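Local atomic coordinates of probable branched-chain amino acid ABC transporter, amino acid binding protein (Thermus thermophilus, PDB entry 3LKB), a protein that probably captures branched-chain amino acids such as valine, which it holds here, and delivers them to an ABC transporter for uptake. Residues Q57-N60 against A61-Q64; F67-A70 against V71-K75; P152-F155 against G156-P159. The protein carries 2 engineered substitutions. All coordinates share one frame; numbering follows the deposited sequence.

Contact 1: Q57-N60 against A61-Q64. With VAL (valine), chain C.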
loop_
_atom_site.group_PDB
_atom_site.type_symbol
_atom_site.label_atom_id
_atom_site.label_comp_id
_atom_site.label_asym_id
_atom_site.label_seq_id
_atom_site.Cartn_x
_atom_site.Cartn_y
_atom_site.Cartn_z
ATOM N N GLN A 57 -2.166 9.602 1.993
ATOM C CA GLN A 57 -0.744 9.316 1.719
ATOM C C GLN A 57 0.259 10.088 2.594
ATOM O O GLN A 57 1.377 10.380 2.166
ATOM C CB GLN A 57 -0.441 9.528 0.240
ATOM C CG GLN A 57 -1.320 8.621 -0.639
ATOM C CD GLN A 57 -0.938 8.626 -2.077
ATOM O OE1 GLN A 57 -0.880 9.685 -2.703
ATOM N NE2 GLN A 57 -0.665 7.435 -2.630
ATOM N N TYR A 58 -0.144 10.390 3.823
ATOM C CA TYR A 58 0.730 11.069 4.770
ATOM C C TYR A 58 0.983 12.497 4.340
ATOM O O TYR A 58 1.986 13.055 4.702
ATOM C CB TYR A 58 2.096 10.349 4.886
ATOM C CG TYR A 58 2.640 10.326 6.290
ATOM C CD1 TYR A 58 1.890 9.780 7.318
ATOM C CD2 TYR A 58 3.887 10.873 6.602
ATOM C CE1 TYR A 58 2.359 9.768 8.603
ATOM C CE2 TYR A 58 4.370 10.867 7.917
ATOM C CZ TYR A 58 3.598 10.295 8.899
ATOM O OH TYR A 58 4.018 10.244 10.180
ATOM N N ASN A 59 0.100 13.053 3.524
ATOM C CA ASN A 59 0.230 14.431 3.106
ATOM C C ASN A 59 -0.800 15.284 3.877
ATOM O O ASN A 59 -2.010 15.170 3.687
ATOM C CB ASN A 59 0.052 14.513 1.584
ATOM C CG ASN A 59 0.191 15.932 1.024
ATOM O OD1 ASN A 59 -0.121 16.915 1.675
ATOM N ND2 ASN A 59 0.639 16.023 -0.208
ATOM N N ASN A 60 -0.288 16.121 4.758
ATOM C CA ASN A 60 -1.111 16.935 5.652
ATOM C C ASN A 60 -2.162 17.805 4.951
ATOM O O ASN A 60 -3.254 17.961 5.506
ATOM C CB ASN A 60 -0.234 17.800 6.559
ATOM C CG ASN A 60 0.699 16.982 7.430
ATOM O OD1 ASN A 60 0.520 15.781 7.646
ATOM N ND2 ASN A 60 1.711 17.632 7.926
ATOM N N ALA A 61 -1.855 18.327 3.743
ATOM C CA ALA A 61 -2.821 19.064 2.908
ATOM C C ALA A 61 -3.974 18.211 2.388
ATOM O O ALA A 61 -5.147 18.669 2.348
ATOM C CB ALA A 61 -2.119 19.783 1.742
ATOM N N ASN A 62 -3.671 16.983 1.972
ATOM C CA ASN A 62 -4.753 16.056 1.699
ATOM C C ASN A 62 -5.595 15.848 2.974
ATOM O O ASN A 62 -6.815 15.973 2.924
ATOM C CB ASN A 62 -4.263 14.726 1.072
ATOM C CG ASN A 62 -3.610 14.942 -0.289
ATOM O OD1 ASN A 62 -3.926 15.907 -0.938
ATOM N ND2 ASN A 62 -2.666 14.075 -0.695
ATOM N N THR A 63 -4.960 15.599 4.121
ATOM C CA THR A 63 -5.721 15.329 5.351
ATOM C C THR A 63 -6.664 16.490 5.743
ATOM O O THR A 63 -7.793 16.265 6.174
ATOM C CB THR A 63 -4.788 15.048 6.528
ATOM O OG1 THR A 63 -3.839 14.039 6.162
ATOM C CG2 THR A 63 -5.580 14.640 7.802
ATOM N N GLN A 64 -6.191 17.724 5.583
ATOM C CA GLN A 64 -6.981 18.888 5.936
ATOM C C GLN A 64 -8.185 18.988 5.008
ATOM O O GLN A 64 -9.319 19.269 5.459
ATOM C CB GLN A 64 -6.132 20.190 5.866
ATOM C CG GLN A 64 -6.818 21.455 6.486
ATOM C CD GLN A 64 -5.953 22.708 6.412
ATOM O OE1 GLN A 64 -4.771 22.665 6.766
ATOM N NE2 GLN A 64 -6.539 23.837 5.959
HETATM N N VAL C . 2.828 6.575 11.751
HETATM C CA VAL C . 2.135 7.254 12.913
HETATM C C VAL C . 0.658 7.374 12.764
HETATM O O VAL C . 0.027 6.468 13.264
HETATM C CB VAL C . 2.618 8.663 13.171
HETATM C CG1 VAL C . 2.275 9.572 12.094
HETATM C CG2 VAL C . 2.015 9.113 14.350
HETATM O O HOH W 1 -1.256 13.492 6.742
#
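The carboxamides of N59 and N62, both at the N-cap that opens helix 60-72 after the loop from strand 47-55, cross with their planes 32° apart, and N62 ND2 comes to 3.6 Å from N59 CB. Neither amide is spent on the other: both ND2 groups donate to the carbonyl oxygen of G276 in the second subunit, so this helix start doubles as part of the dimer interface. The other flat group, the Y58 ring, meets the bound valine at its edge and in plane, with Y58 CE1 3.5 Å from VAL CG1; the still shorter approach of the Y58 hydroxyl to that methyl is doubtful. With CG anti to the backbone N (chi1 -179°), N59 swings OD1 back over the first turn, and A61 N gives it a weak, bent capping bond of 3.0 Å. The main chain does firmer work: T63 N donates to N59 O at 3.0 Å, while Q64 N donates to N60 O at 2.9 Å. On the flank where N60 and T63 touch A86 of helix 84-97, the T63 hydroxyl is bound to D56, which ties the helix back to the loop. A water bridges the two side chains there, donating to N60 OD1 at 3.0 Å and to T63 OG1 at 2.7 Å.

Contact 2: F67-A70 against V71-K75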
loop_
_atom_site.group_PDB
_atom_site.type_symbol
_atom_site.label_atom_id
_atom_site.label_comp_id
_atom_site.label_asym_id
_atom_site.label_seq_id
_atom_site.Cartn_x
_atom_site.Cartn_y
_atom_site.Cartn_z
ATOM N N PHE A 67 -10.707 16.354 5.890
ATOM C CA PHE A 67 -11.354 16.669 7.127
ATOM C C PHE A 67 -12.387 17.764 6.965
ATOM O O PHE A 67 -13.491 17.673 7.537
ATOM C CB PHE A 67 -10.305 17.120 8.127
ATOM C CG PHE A 67 -10.860 17.481 9.467
ATOM C CD1 PHE A 67 -11.610 16.557 10.213
ATOM C CD2 PHE A 67 -10.624 18.728 9.986
ATOM C CE1 PHE A 67 -12.110 16.882 11.450
ATOM C CE2 PHE A 67 -11.116 19.074 11.256
ATOM C CZ PHE A 67 -11.856 18.162 11.995
ATOM N N GLU A 68 -12.039 18.797 6.194
ATOM C CA GLU A 68 -12.981 19.900 5.955
ATOM C C GLU A 68 -14.222 19.424 5.220
ATOM O O GLU A 68 -15.320 19.767 5.636
ATOM C CB GLU A 68 -12.349 21.096 5.267
ATOM C CG GLU A 68 -11.476 21.877 6.223
ATOM C CD GLU A 68 -10.500 22.827 5.525
ATOM O OE1 GLU A 68 -10.226 22.690 4.287
ATOM O OE2 GLU A 68 -9.985 23.714 6.244
ATOM N N GLU A 69 -14.021 18.609 4.176
ATOM C CA GLU A 69 -15.107 17.972 3.438
ATOM C C GLU A 69 -15.938 17.157 4.392
ATOM O O GLU A 69 -17.156 17.321 4.413
ATOM C CB GLU A 69 -14.611 17.078 2.299
ATOM C CG GLU A 69 -15.649 16.010 1.834
ATOM C CD GLU A 69 -15.023 14.801 1.090
ATOM O OE1 GLU A 69 -14.166 14.078 1.688
ATOM O OE2 GLU A 69 -15.408 14.570 -0.074
ATOM N N ALA A 70 -15.287 16.315 5.191
ATOM C CA ALA A 70 -15.990 15.462 6.133
ATOM C C ALA A 70 -16.749 16.243 7.224
ATOM O O ALA A 70 -17.738 15.739 7.724
ATOM C CB ALA A 70 -15.042 14.444 6.760
ATOM N N VAL A 71 -16.289 17.428 7.619
ATOM C CA VAL A 71 -17.044 18.148 8.636
ATOM C C VAL A 71 -18.250 18.827 7.965
ATOM O O VAL A 71 -19.405 18.719 8.458
ATOM C CB VAL A 71 -16.164 19.137 9.547
ATOM C CG1 VAL A 71 -15.180 19.943 8.715
ATOM C CG2 VAL A 71 -17.042 20.111 10.310
ATOM N N ASP A 72 -17.988 19.462 6.817
ATOM C CA ASP A 72 -19.001 20.209 6.042
ATOM C C ASP A 72 -20.123 19.383 5.362
ATOM O O ASP A 72 -21.295 19.785 5.333
ATOM C CB ASP A 72 -18.316 21.086 4.979
ATOM C CG ASP A 72 -19.263 22.161 4.417
ATOM O OD1 ASP A 72 -19.268 23.309 4.963
ATOM O OD2 ASP A 72 -20.038 21.860 3.455
ATOM N N ARG A 73 -19.731 18.244 4.793
ATOM C CA ARG A 73 -20.616 17.460 3.979
ATOM C C ARG A 73 -21.163 16.259 4.716
ATOM O O ARG A 73 -22.348 15.936 4.575
ATOM C CB ARG A 73 -19.916 17.023 2.699
ATOM C CG ARG A 73 -19.626 18.198 1.823
ATOM C CD ARG A 73 -18.965 17.862 0.486
ATOM N NE ARG A 73 -18.697 19.132 -0.189
ATOM C CZ ARG A 73 -18.021 19.241 -1.332
ATOM N NH1 ARG A 73 -17.587 18.143 -1.954
ATOM N NH2 ARG A 73 -17.786 20.440 -1.865
ATOM N N PHE A 74 -20.312 15.605 5.512
ATOM C CA PHE A 74 -20.734 14.411 6.235
ATOM C C PHE A 74 -21.148 14.637 7.708
ATOM O O PHE A 74 -21.575 13.690 8.358
ATOM C CB PHE A 74 -19.699 13.279 6.103
ATOM C CG PHE A 74 -19.451 12.857 4.696
ATOM C CD1 PHE A 74 -20.402 12.169 3.984
ATOM C CD2 PHE A 74 -18.254 13.167 4.064
ATOM C CE1 PHE A 74 -20.182 11.810 2.665
ATOM C CE2 PHE A 74 -18.025 12.793 2.739
ATOM C CZ PHE A 74 -18.986 12.118 2.051
ATOM N N LYS A 75 -21.011 15.872 8.218
ATOM C CA LYS A 75 -21.463 16.220 9.591
ATOM C C LYS A 75 -20.916 15.282 10.650
ATOM O O LYS A 75 -21.642 14.917 11.590
ATOM C CB LYS A 75 -23.001 16.187 9.714
ATOM C CG LYS A 75 -23.786 16.821 8.591
ATOM C CD LYS A 75 -23.606 18.317 8.530
ATOM C CE LYS A 75 -23.934 18.799 7.126
ATOM N NZ LYS A 75 -23.848 20.277 7.052
#
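E69 and F74 lie side by side and point the same way, the carboxylate carbon E69 CD sitting 4.0 Å from F74 CE2 near the ring plane. A70 takes another part of that ring's rim: its CA lies in plane at the edge, 3.8 Å from F74 CD2. The packing continues inward, where A70 lies on F11 and F74 on T9, both of strand 6-14, while F67 stacks on F79. V71 holds CG1 between its backbone N and carbonyl carbon (chi1 44°), which sets that methyl 3.1 Å from E68 O. Charge is the second theme. E69 crosses R73 at about a right angle, their stems touching (E69 CG to R73 CD 4.0 Å), but OE2 stays 4.6 Å from R73 NH1 and no N-H points at it; the salt bridge of E69 goes to R54 instead. All this belongs to the last turns of helix 60-72, which follows strand 47-55 and leads to strand 79-81 in the Rossmann-like lobe of a type I periplasmic binding protein. Backbone bonds fray toward the end: R73 N reaches E69 O at 2.8 Å, whereas F74 N to A70 O stretches to a weak 3.4 Å. K75 then leaves helical geometry with positive phi (52°), and its NZ donates back to D72 O.

Contact 3: P152-F155 against G156-P159. With VAL (valine), chain C.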
loop_
_atom_site.group_PDB
_atom_site.type_symbol
_atom_site.label_atom_id
_atom_site.label_comp_id
_atom_site.label_asym_id
_atom_site.label_seq_id
_atom_site.Cartn_x
_atom_site.Cartn_y
_atom_site.Cartn_z
ATOM N N PRO A 152 11.888 10.221 9.709
ATOM C CA PRO A 152 12.153 11.655 9.485
ATOM C C PRO A 152 10.846 12.400 9.432
ATOM O O PRO A 152 10.367 12.693 8.372
ATOM C CB PRO A 152 12.833 11.684 8.104
ATOM C CG PRO A 152 13.047 10.162 7.724
ATOM C CD PRO A 152 11.920 9.485 8.429
ATOM N N SER A 153 10.236 12.658 10.571
ATOM C CA SER A 153 8.977 13.374 10.574
ATOM C C SER A 153 8.717 13.693 11.980
ATOM O O SER A 153 9.383 13.170 12.858
ATOM C CB SER A 153 7.828 12.493 10.062
ATOM O OG SER A 153 7.816 11.255 10.735
ATOM N N PRO A 154 7.720 14.541 12.209
ATOM C CA PRO A 154 7.172 14.777 13.545
ATOM C C PRO A 154 6.907 13.436 14.265
ATOM O O PRO A 154 7.130 13.324 15.455
ATOM C CB PRO A 154 5.835 15.494 13.248
ATOM C CG PRO A 154 6.075 16.207 11.917
ATOM C CD PRO A 154 7.001 15.282 11.139
ATOM N N PHE A 155 6.399 12.429 13.551
ATOM C CA PHE A 155 6.219 11.058 14.112
ATOM C C PHE A 155 7.511 10.411 14.676
ATOM O O PHE A 155 7.531 9.868 15.802
ATOM C CB PHE A 155 5.536 10.173 13.071
ATOM C CG PHE A 155 5.845 8.675 13.178
ATOM C CD1 PHE A 155 5.552 7.945 14.340
ATOM C CD2 PHE A 155 6.347 7.986 12.065
ATOM C CE1 PHE A 155 5.768 6.548 14.388
ATOM C CE2 PHE A 155 6.559 6.607 12.105
ATOM C CZ PHE A 155 6.282 5.883 13.280
ATOM N N GLY A 156 8.576 10.383 13.926
ATOM C CA GLY A 156 9.832 9.939 14.442
ATOM C C GLY A 156 10.398 10.746 15.560
ATOM O O GLY A 156 10.913 10.241 16.465
ATOM N N ARG A 157 10.280 12.041 15.453
ATOM C CA ARG A 157 10.803 12.922 16.461
ATOM C C ARG A 157 9.994 13.004 17.747
ATOM O O ARG A 157 10.500 13.395 18.707
ATOM C CB ARG A 157 11.104 14.290 15.867
ATOM C CG ARG A 157 12.096 14.164 14.791
ATOM C CD ARG A 157 12.504 15.381 14.095
ATOM N NE ARG A 157 11.507 15.935 13.239
ATOM C CZ ARG A 157 11.456 15.878 11.925
ATOM N NH1 ARG A 157 12.316 15.222 11.234
ATOM N NH2 ARG A 157 10.483 16.485 11.324
ATOM N N ALA A 158 8.748 12.611 17.743
ATOM C CA ALA A 158 7.878 12.688 18.899
ATOM C C ALA A 158 8.437 12.355 20.285
ATOM O O ALA A 158 8.284 13.103 21.186
ATOM C CB ALA A 158 6.644 11.893 18.654
ATOM N N PRO A 159 9.047 11.198 20.427
ATOM C CA PRO A 159 9.475 10.831 21.774
ATOM C C PRO A 159 10.935 11.228 22.100
ATOM O O PRO A 159 11.421 10.965 23.195
ATOM C CB PRO A 159 9.310 9.301 21.781
ATOM C CG PRO A 159 9.682 8.890 20.415
ATOM C CD PRO A 159 9.202 10.060 19.494
HETATM N N VAL C . 2.828 6.575 11.751
HETATM C CA VAL C . 2.135 7.254 12.913
HETATM C C VAL C . 0.658 7.374 12.764
HETATM O O VAL C . 0.027 6.468 13.264
HETATM C CB VAL C . 2.618 8.663 13.171
HETATM C CG1 VAL C . 2.275 9.572 12.094
HETATM C CG2 VAL C . 2.015 9.113 14.350
#
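F155 meets the ligand with its ring face, and G156 N comes within 3.3 Å of F155 CG. The valine nitrogen stands over the middle of the ring, 3.6 Å above its plane, while VAL CB presses on the near end, 3.2 Å from F155 CG. With CG roughly anti to the backbone N (chi1 153°), the ring leaves the first helical turn and reaches into the pocket. A serine in its place would probably leave the valine's amino group and CB without the aromatic surface that covers them, opening a gap between ligand and helix. Behind F155, the short helix 154-157 is set by its N-cap: S153 OG receives G156 N in a weak but straight bond of 3.4 Å, and S153 O takes R157 N at 3.0 Å. H151 holds the S153 hydroxyl as well. R157, bent at chi3, lays one guanidinium face against the S153 carbonyl carbon, which sits 3.3 Å above the plane and toward its rim; its NH1 is salt-bridged to E179 of strand 173-179. Farther out, P154 and F155 touch T84 at the start of helix 84-97, Q205 of strand 201-205 donates to F155 O, and A158 and P159 rest on Y126 of helix 126-140.

Contacts 1 and 2 follow in series at the two ends of helix 60-72, their centres about 15 Å apart; the first faces the pocket and the second lies toward the outside of the chain. Contact 3 comes from the other lobe, after strand 145-150, with its centre about 16 Å from that of contact 1. Those two meet beside the valine: Y58 OH packs 3.3 Å from F155 CB, so residues of both lobes enclose the ligand, consistent with the closed, ligand-bound state of this family. T20, also of the pocket, touches both Y58 and F155. Contact 2 stays away from this site, its nearest atoms about 17 Å from those of contact 3.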